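Local coordinates for protein putative immunoglobulin A1 protease (Bacteroides ovatus, PDB 3N6Z) that is probably a bacterial immunoglobulin A1 protease, though its activity is unproven, with a chain that coils into a parallel beta-solenoid, at residues Q57-R62 against I84-S89; Q88-S93 against P120-V125. All coordinates share one frame; numbering follows the deposited sequence.

Contact 1: Q57-R62 against I84-S89; sequences QIRNMR and IDDWQS
A salt-bridge network of R59, R62 and D86 fastens the type I turn I58-M61 to the loop that follows strand 79-80. The R59 side chain bends at chi3 (62°), which turns NE out of the line of the chain, and its guanidinium grips the D86 carboxylate side-on with two nitrogens. NE donates to the syn lone pair of OD1 at 3.0 Å, while NH2 reaches OD2 at 2.9 Å, nearly straight and in the guanidinium plane. The two flat groups are twisted 39° apart. In one of two I84 conformers, R59 CD also packs on I84 CD1 (3.5 Å). R62 meets the backbone of D86: its NH2 donates to D86 O at 2.7 Å from above the carbonyl plane, and remains a long 3.8 Å from D86 OD2. R62 NE is hydrogen-bonded to Y13 OH, which also hydrogen-bonds R59 O, and a water accepts weakly from NH1 while donating to Q88 O at 2.8 Å. An alanine in place of R59 would probably leave I84 without its methylene partner and the D86 carboxylate facing R62 only at long range and free to turn. Next to the charges, W87 brings the rim of its six-membered ring to the turn, with CZ3 3.6 Å from I58 O. The selenium of selenomethionine M61 lies at the same edge, 4.5 Å from W87 CH2. I58 and M61 also pack against I52 of strand 50-52, and the W87 ring stacks on F122 and meets F112 edge-to-face, joining helices 55-58 and 61-64 to the following coils.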
loop_
_atom_site.group_PDB
_atom_site.type_symbol
_atom_site.label_atom_id
_atom_site.label_comp_id
_atom_site.label_asym_id
_atom_site.label_seq_id
_atom_site.Cartn_x
_atom_site.Cartn_y
_atom_site.Cartn_z
ATOM N N GLN A 57 -23.233 -0.978 -3.375
ATOM C CA GLN A 57 -22.924 -2.031 -2.412
ATOM C C GLN A 57 -21.581 -1.792 -1.696
ATOM O O GLN A 57 -21.457 -2.057 -0.495
ATOM C CB GLN A 57 -23.018 -3.410 -3.065
ATOM C CG GLN A 57 -24.440 -3.780 -3.497
ATOM C CD GLN A 57 -24.553 -5.123 -4.179
ATOM O OE1 GLN A 57 -23.588 -5.809 -4.355
ATOM N NE2 GLN A 57 -25.750 -5.467 -4.619
ATOM N N ILE A 58 -20.561 -1.341 -2.407
ATOM C CA ILE A 58 -19.306 -1.077 -1.746
ATOM C C ILE A 58 -19.454 0.026 -0.685
ATOM O O ILE A 58 -18.790 -0.016 0.369
ATOM C CB ILE A 58 -18.127 -0.808 -2.746
ATOM C CG1 ILE A 58 -16.822 -1.415 -2.218
ATOM C CG2 ILE A 58 -17.962 0.646 -3.062
ATOM C CD1 ILE A 58 -15.713 -1.471 -3.269
ATOM N N ARG A 59 -20.363 0.962 -0.919
ATOM C CA ARG A 59 -20.672 2.008 0.057
ATOM C C ARG A 59 -21.477 1.496 1.255
ATOM O O ARG A 59 -21.582 2.197 2.241
ATOM C CB ARG A 59 -21.357 3.185 -0.628
ATOM C CG ARG A 59 -20.392 3.917 -1.564
ATOM C CD ARG A 59 -21.085 4.795 -2.582
ATOM N NE ARG A 59 -21.841 5.829 -1.900
ATOM C CZ ARG A 59 -23.168 5.985 -2.000
ATOM N NH1 ARG A 59 -23.902 5.255 -2.854
ATOM N NH2 ARG A 59 -23.760 6.913 -1.274
ATOM N N ASN A 60 -21.986 0.281 1.202
ATOM C CA ASN A 60 -22.671 -0.340 2.341
ATOM C C ASN A 60 -21.728 -1.066 3.298
ATOM O O ASN A 60 -22.151 -1.482 4.375
ATOM C CB ASN A 60 -23.809 -1.289 1.902
ATOM C CG ASN A 60 -24.960 -0.549 1.226
ATOM O OD1 ASN A 60 -25.234 0.624 1.552
ATOM N ND2 ASN A 60 -25.642 -1.227 0.287
HETATM N N MSE A 61 -20.440 -1.210 2.930
HETATM C CA MSE A 61 -19.496 -1.922 3.800
HETATM C C MSE A 61 -19.500 -1.308 5.207
HETATM O O MSE A 61 -19.475 -2.031 6.198
HETATM C CB MSE A 61 -18.080 -1.900 3.243
HETATM C CG MSE A 61 -17.915 -2.663 1.944
HETATM SE SE MSE A 61 -16.129 -2.516 1.232
HETATM C CE MSE A 61 -15.210 -3.510 2.650
ATOM N N ARG A 62 -19.447 0.016 5.282
ATOM C CA ARG A 62 -19.335 0.672 6.590
ATOM C C ARG A 62 -20.496 0.340 7.518
ATOM O O ARG A 62 -20.343 0.305 8.751
ATOM C CB ARG A 62 -19.225 2.170 6.409
ATOM C CG ARG A 62 -20.399 2.817 5.732
ATOM C CD ARG A 62 -20.134 4.318 5.905
ATOM N NE ARG A 62 -20.251 5.108 4.718
ATOM C CZ ARG A 62 -19.544 6.225 4.445
ATOM N NH1 ARG A 62 -18.521 6.702 5.219
ATOM N NH2 ARG A 62 -19.843 6.845 3.315
ATOM N N ILE A 84 -18.645 9.004 -6.744
ATOM C CA ILE A 84 -18.804 8.764 -5.295
ATOM C C ILE A 84 -17.944 9.763 -4.540
ATOM O O ILE A 84 -16.710 9.721 -4.640
ATOM C CB ILE A 84 -18.403 7.319 -4.876
ATOM C CG1 ILE A 84 -19.252 6.268 -5.610
ATOM C CG2 ILE A 84 -18.448 7.143 -3.337
ATOM C CD1 ILE A 84 -20.717 6.548 -5.630
ATOM N N ASP A 85 -18.609 10.640 -3.783
ATOM C CA ASP A 85 -17.998 11.724 -3.021
ATOM C C ASP A 85 -17.987 11.498 -1.511
ATOM O O ASP A 85 -17.388 12.276 -0.771
ATOM C CB ASP A 85 -18.786 13.025 -3.265
ATOM C CG ASP A 85 -18.698 13.517 -4.687
ATOM O OD1 ASP A 85 -17.747 13.178 -5.406
ATOM O OD2 ASP A 85 -19.612 14.289 -5.054
ATOM N N ASP A 86 -18.684 10.466 -1.042
ATOM C CA ASP A 86 -18.932 10.332 0.409
ATOM C C ASP A 86 -18.074 9.305 1.125
ATOM O O ASP A 86 -18.391 8.922 2.269
ATOM C CB ASP A 86 -20.442 10.046 0.682
ATOM C CG ASP A 86 -20.908 8.678 0.184
ATOM O OD1 ASP A 86 -20.230 8.050 -0.646
ATOM O OD2 ASP A 86 -22.015 8.233 0.587
ATOM N N TRP A 87 -16.986 8.837 0.504
ATOM C CA TRP A 87 -16.169 7.841 1.195
ATOM C C TRP A 87 -15.366 8.486 2.309
ATOM O O TRP A 87 -14.657 9.455 2.080
ATOM C CB TRP A 87 -15.211 7.180 0.238
ATOM C CG TRP A 87 -14.597 5.959 0.805
ATOM C CD1 TRP A 87 -13.364 5.857 1.413
ATOM C CD2 TRP A 87 -15.136 4.640 0.781
ATOM N NE1 TRP A 87 -13.123 4.555 1.784
ATOM C CE2 TRP A 87 -14.176 3.781 1.366
ATOM C CE3 TRP A 87 -16.326 4.079 0.286
ATOM C CZ2 TRP A 87 -14.383 2.409 1.471
ATOM C CZ3 TRP A 87 -16.516 2.713 0.399
ATOM C CH2 TRP A 87 -15.571 1.902 1.005
ATOM N N GLN A 88 -15.418 7.864 3.479
ATOM C CA GLN A 88 -14.380 8.038 4.477
ATOM C C GLN A 88 -13.903 6.619 4.814
ATOM O O GLN A 88 -14.625 5.638 4.657
ATOM C CB GLN A 88 -14.887 8.829 5.683
ATOM C CG GLN A 88 -15.309 10.260 5.295
ATOM C CD GLN A 88 -15.707 11.123 6.477
ATOM O OE1 GLN A 88 -15.628 10.696 7.624
ATOM N NE2 GLN A 88 -16.102 12.352 6.196
ATOM N N SER A 89 -12.655 6.514 5.235
ATOM C CA SER A 89 -12.039 5.215 5.400
ATOM C C SER A 89 -12.822 4.301 6.338
ATOM O O SER A 89 -13.433 4.764 7.314
ATOM C CB SER A 89 -10.602 5.352 5.841
ATOM O OG SER A 89 -10.513 5.828 7.164
HETATM O O HOH W 1 -16.605 4.561 6.374
#

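Contact 2: Q88-S93 against P120-V125; sequences QSLNGS and PSFFGV
With CG anti to its backbone N (chi1 -168°), N91 has its amide beside V125, and ND2 donates to V125 O at 3.0 Å with the oxygen close to the amide plane. L90 instead holds CG anti to its carbonyl carbon (chi1 -68°), and its side chain runs beside that of F123, pointing the same way. The CD1 methyl fits against both aromatic residues, 3.8 Å from F123 CD1 and 4.0 Å from F122 CE2. F122 in turn places its CD2 over the centre of one face of the F123 ring. Two backbone bonds draw the loops together: L90 N donates to F122 O at 3.2 Å, and N91 N to F123 O at 2.8 Å, the second donor standing above the carbonyl plane. Bonds from Y98 N to OD1 and from ND2 to F96 O and V125 O satisfy the buried amide of N91 and probably fix its rotation. Packing is tight where S89 CB sits 3.4 Å from G124 CA. A CB on G124 would run into S89 OG and G92 N, and the positive phi of 81° also favours glycine. S89 OG bonds to D118 O, while S121 OG accepts from G124 N at 2.8 Å, an ST motif just before strand 125-131. The N91 to V125 O bond thus links two successive loops, stacked with apolar side chains turned inward as is familiar from parallel beta-solenoids, and the glycine-containing turn is consistent with the GLUG-type repeats of bacterial IgA peptidase relatives.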
loop_
_atom_site.group_PDB
_atom_site.type_symbol
_atom_site.label_atom_id
_atom_site.label_comp_id
_atom_site.label_asym_id
_atom_site.label_seq_id
_atom_site.Cartn_x
_atom_site.Cartn_y
_atom_site.Cartn_z
ATOM N N GLN A 88 -15.418 7.864 3.479
ATOM C CA GLN A 88 -14.380 8.038 4.477
ATOM C C GLN A 88 -13.903 6.619 4.814
ATOM O O GLN A 88 -14.625 5.638 4.657
ATOM C CB GLN A 88 -14.887 8.829 5.683
ATOM C CG GLN A 88 -15.309 10.260 5.295
ATOM C CD GLN A 88 -15.707 11.123 6.477
ATOM O OE1 GLN A 88 -15.628 10.696 7.624
ATOM N NE2 GLN A 88 -16.102 12.352 6.196
ATOM N N SER A 89 -12.655 6.514 5.235
ATOM C CA SER A 89 -12.039 5.215 5.400
ATOM C C SER A 89 -12.822 4.301 6.338
ATOM O O SER A 89 -13.433 4.764 7.314
ATOM C CB SER A 89 -10.602 5.352 5.841
ATOM O OG SER A 89 -10.513 5.828 7.164
ATOM N N LEU A 90 -12.828 3.011 6.036
ATOM C CA LEU A 90 -13.688 2.078 6.770
ATOM C C LEU A 90 -13.375 1.990 8.249
ATOM O O LEU A 90 -14.296 1.909 9.062
ATOM C CB LEU A 90 -13.608 0.695 6.112
ATOM C CG LEU A 90 -14.222 0.598 4.729
ATOM C CD1 LEU A 90 -13.711 -0.592 3.944
ATOM C CD2 LEU A 90 -15.756 0.559 4.871
ATOM N N ASN A 91 -12.078 1.995 8.571
ATOM C CA ASN A 91 -11.654 1.765 9.958
ATOM C C ASN A 91 -10.647 2.796 10.444
ATOM O O ASN A 91 -9.841 2.514 11.320
ATOM C CB ASN A 91 -11.085 0.365 10.115
ATOM C CG ASN A 91 -10.884 -0.054 11.568
ATOM O OD1 ASN A 91 -11.761 0.179 12.422
ATOM N ND2 ASN A 91 -9.742 -0.677 11.854
ATOM N N GLY A 92 -10.722 4.007 9.886
ATOM C CA GLY A 92 -9.769 5.048 10.279
ATOM C C GLY A 92 -10.059 5.855 11.504
ATOM O O GLY A 92 -9.183 6.578 11.969
ATOM N N SER A 93 -11.260 5.747 12.040
ATOM C CA SER A 93 -11.637 6.568 13.194
ATOM C C SER A 93 -11.745 5.778 14.505
ATOM O O SER A 93 -11.590 4.539 14.538
ATOM C CB SER A 93 -12.909 7.322 12.872
ATOM O OG SER A 93 -14.006 6.456 12.737
ATOM N N PRO A 120 -7.525 9.128 5.165
ATOM C CA PRO A 120 -8.114 8.944 3.837
ATOM C C PRO A 120 -7.383 7.857 3.036
ATOM O O PRO A 120 -6.171 7.930 2.848
ATOM C CB PRO A 120 -7.965 10.321 3.182
ATOM C CG PRO A 120 -7.760 11.277 4.276
ATOM C CD PRO A 120 -7.162 10.535 5.425
ATOM N N SER A 121 -8.150 6.882 2.571
ATOM C CA SER A 121 -7.718 5.624 2.033
ATOM C C SER A 121 -8.935 4.702 2.015
ATOM O O SER A 121 -10.008 5.049 2.527
ATOM C CB SER A 121 -6.627 4.973 2.905
ATOM O OG SER A 121 -7.114 4.636 4.190
ATOM N N PHE A 122 -8.777 3.485 1.470
ATOM C CA PHE A 122 -9.896 2.578 1.435
ATOM C C PHE A 122 -10.234 2.097 2.863
ATOM O O PHE A 122 -11.361 2.295 3.329
ATOM C CB PHE A 122 -9.643 1.413 0.458
ATOM C CG PHE A 122 -10.885 0.634 0.121
ATOM C CD1 PHE A 122 -11.837 1.128 -0.760
ATOM C CD2 PHE A 122 -11.092 -0.601 0.673
ATOM C CE1 PHE A 122 -12.999 0.405 -1.065
ATOM C CE2 PHE A 122 -12.230 -1.333 0.349
ATOM C CZ PHE A 122 -13.158 -0.823 -0.533
ATOM N N PHE A 123 -9.264 1.500 3.557
ATOM C CA PHE A 123 -9.487 0.862 4.859
ATOM C C PHE A 123 -9.228 1.774 6.056
ATOM O O PHE A 123 -9.757 1.500 7.153
ATOM C CB PHE A 123 -8.671 -0.408 5.024
ATOM C CG PHE A 123 -9.038 -1.500 4.076
ATOM C CD1 PHE A 123 -10.256 -2.147 4.158
ATOM C CD2 PHE A 123 -8.175 -1.864 3.066
ATOM C CE1 PHE A 123 -10.602 -3.132 3.264
ATOM C CE2 PHE A 123 -8.490 -2.873 2.171
ATOM C CZ PHE A 123 -9.713 -3.513 2.276
ATOM N N GLY A 124 -8.340 2.779 5.911
ATOM C CA GLY A 124 -7.948 3.614 7.047
ATOM C C GLY A 124 -6.888 2.952 7.905
ATOM O O GLY A 124 -5.699 3.323 7.832
ATOM N N VAL A 125 -7.317 1.948 8.650
ATOM C CA VAL A 125 -6.445 1.060 9.416
ATOM C C VAL A 125 -6.916 -0.362 9.109
ATOM O O VAL A 125 -8.062 -0.687 9.418
ATOM C CB VAL A 125 -6.491 1.325 10.942
ATOM C CG1 VAL A 125 -5.696 0.240 11.703
ATOM C CG2 VAL A 125 -6.000 2.758 11.255
#

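Contacts 1 and 2 follow one another along the chain, sharing Q88 and S89, and their centres lie 10 Å apart on the same side of the chain's centre. The indole of W87 from contact 1 points NE1 between two carbonyls of contact 2, 3.2 Å from S121 O and 3.3 Å from F122 O, the first a weak and the second a probable hydrogen bond. Apolar packing adds a second join, with M61 CE 3.5 Å from L90 CD1. The partly exposed salt-bridge network of contact 1 is thus continuous with the buried contact 2. Neither contact can be assigned to a catalytic site from this structure; the V125 side chain lies about 5 Å from a glycerol, probably from the crystallisation liquor.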